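Bifunctional protein PutA (Bdellovibrio bacteriovorus, PDB 5UR2) oxidises L-proline to L-glutamate in two steps, pairing an FAD-dependent proline dehydrogenase with an NAD-dependent L-glutamate gamma-semialdehyde dehydrogenase in one chain. Local coordinates at the interface of chains A and B. Sequence-based numbering; all coordinates share one arbitrary frame. Chains: chain A/B, Bifunctional protein PutA.

The interface of chains A and B. Residues chain A 724, 727, 747, 947-948, 950-951; chain B 733, 739-740.
B:Val740 pushes its isopropyl group into an apolar pocket of chain A lined by A:Met727, A:Ile951 and A:Met747. Both sides belong to the aldehyde dehydrogenase family domain. The patch is part of a two-fold symmetric interface, and the same contact recurs with the roles of the chains swapped. It probably belongs to the core dimer of this type A PutA.

Apolar packing dominates. A:Met727, from helix 720-730, meets B:Val740 tip to tip, with the thioether SD of A:Met727 3.5 Å from CG1 of B:Val740. The chain is extended to SD and then bends at chi3 (-64°), which brings the terminal CE near both valine methyls. The CG2 methyl of A:Ile951 packs on CG1 of B:Val740 at 3.7 Å. CG1 of B:Val740 lies anti to its backbone N (chi1 -176°), which directs it at this pair. The other branch, CG2 of B:Val740, faces the CE methyl of A:Met747 at 3.9 Å. One turn before A:Met727, the CD2 methyl of A:Leu724 touches CG2 of B:Val733 at 3.8 Å. Those two side chains cross at about a right angle.

A:Met948 makes a sulfur contact with backbone. SD of A:Met948 sits 3.5 Å from the amide N of B:His739. Beside it, the backbones of B:His739 and A:Lys947 pack against each other at their CA atoms.

A polar link runs through water. Water 1 accepts a straight hydrogen bond from the amide N of B:Val740 at 2.9 Å. The same water 1 also lies 2.5 Å from the carbonyl O of A:Lys947.

The patch centre is about 8 Å from A:Glu746, a predicted active-site residue next to A:Met747 in sequence.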
loop_
_atom_site.group_PDB
_atom_site.type_symbol
_atom_site.label_atom_id
_atom_site.label_comp_id
_atom_site.label_asym_id
_atom_site.label_seq_id
_atom_site.Cartn_x
_atom_site.Cartn_y
_atom_site.Cartn_z
ATOM N N LEU A 724 -14.749 24.042 -8.221
ATOM C CA LEU A 724 -15.047 24.694 -6.951
ATOM C C LEU A 724 -16.542 24.678 -6.673
ATOM O O LEU A 724 -16.971 24.464 -5.528
ATOM C CB LEU A 724 -14.517 26.125 -6.951
ATOM C CG LEU A 724 -13.010 26.244 -7.103
ATOM C CD1 LEU A 724 -12.564 27.684 -6.931
ATOM C CD2 LEU A 724 -12.355 25.338 -6.099
ATOM N N MET A 727 -17.576 21.164 -5.578
ATOM C CA MET A 727 -17.203 20.850 -4.201
ATOM C C MET A 727 -18.098 21.561 -3.193
ATOM O O MET A 727 -18.385 21.006 -2.126
ATOM C CB MET A 727 -15.731 21.170 -3.961
ATOM C CG MET A 727 -14.805 20.111 -4.546
ATOM S SD MET A 727 -13.098 20.464 -4.124
ATOM C CE MET A 727 -12.864 22.013 -4.968
ATOM N N MET A 747 -8.363 19.934 -11.765
ATOM C CA MET A 747 -8.824 21.252 -12.195
ATOM C C MET A 747 -7.827 22.054 -13.035
ATOM O O MET A 747 -8.037 23.256 -13.226
ATOM C CB MET A 747 -9.226 22.107 -10.984
ATOM C CG MET A 747 -10.574 21.772 -10.396
ATOM S SD MET A 747 -11.029 22.767 -8.970
ATOM C CE MET A 747 -9.814 22.334 -7.726
ATOM N N LYS A 947 -2.494 22.036 -4.714
ATOM C CA LYS A 947 -2.980 23.417 -4.768
ATOM C C LYS A 947 -4.333 23.446 -5.480
ATOM O O LYS A 947 -5.180 22.591 -5.206
ATOM C CB LYS A 947 -1.974 24.342 -5.434
ATOM C CG LYS A 947 -0.706 24.573 -4.588
ATOM C CD LYS A 947 0.144 25.692 -5.199
ATOM C CE LYS A 947 1.496 25.770 -4.524
ATOM N NZ LYS A 947 2.409 26.730 -5.193
ATOM N N MET A 948 -4.568 24.387 -6.396
ATOM C CA MET A 948 -5.859 24.417 -7.073
ATOM C C MET A 948 -5.913 23.493 -8.287
ATOM O O MET A 948 -6.855 23.596 -9.082
ATOM C CB MET A 948 -6.228 25.836 -7.499
ATOM C CG MET A 948 -6.355 26.821 -6.350
ATOM S SD MET A 948 -7.435 26.236 -5.044
ATOM C CE MET A 948 -8.986 26.159 -5.901
ATOM N N GLY A 950 -6.286 20.255 -7.944
ATOM C CA GLY A 950 -7.246 19.221 -7.621
ATOM C C GLY A 950 -7.089 18.709 -6.200
ATOM O O GLY A 950 -6.370 19.279 -5.384
ATOM N N ILE A 951 -7.820 17.631 -5.920
ATOM C CA ILE A 951 -7.700 16.880 -4.673
ATOM C C ILE A 951 -8.142 15.442 -4.927
ATOM O O ILE A 951 -9.170 15.199 -5.566
ATOM C CB ILE A 951 -8.514 17.506 -3.515
ATOM C CG1 ILE A 951 -8.309 16.682 -2.222
ATOM C CG2 ILE A 951 -9.997 17.611 -3.890
ATOM C CD1 ILE A 951 -8.172 17.485 -0.945
ATOM N N VAL B 733 -13.371 28.345 -0.582
ATOM C CA VAL B 733 -12.031 28.828 -0.911
ATOM C C VAL B 733 -11.947 30.275 -0.440
ATOM O O VAL B 733 -12.555 31.167 -1.033
ATOM C CB VAL B 733 -11.734 28.719 -2.411
ATOM C CG1 VAL B 733 -10.324 29.197 -2.701
ATOM C CG2 VAL B 733 -11.893 27.305 -2.875
ATOM N N HIS B 739 -5.375 26.326 -2.247
ATOM C CA HIS B 739 -5.438 24.879 -2.123
ATOM C C HIS B 739 -6.864 24.487 -1.789
ATOM O O HIS B 739 -7.696 25.323 -1.416
ATOM C CB HIS B 739 -4.485 24.367 -1.048
ATOM C CG HIS B 739 -4.786 24.914 0.313
ATOM N ND1 HIS B 739 -4.155 26.030 0.819
ATOM C CD2 HIS B 739 -5.672 24.520 1.261
ATOM C CE1 HIS B 739 -4.620 26.286 2.029
ATOM N NE2 HIS B 739 -5.543 25.385 2.320
ATOM N N VAL B 740 -7.119 23.190 -1.915
ATOM C CA VAL B 740 -8.380 22.580 -1.547
ATOM C C VAL B 740 -8.194 21.953 -0.167
ATOM O O VAL B 740 -7.209 21.244 0.085
ATOM C CB VAL B 740 -8.817 21.534 -2.590
ATOM C CG1 VAL B 740 -10.189 20.956 -2.244
ATOM C CG2 VAL B 740 -8.853 22.146 -3.988
HETATM O O HOH W 1 -5.008 21.484 -2.998
#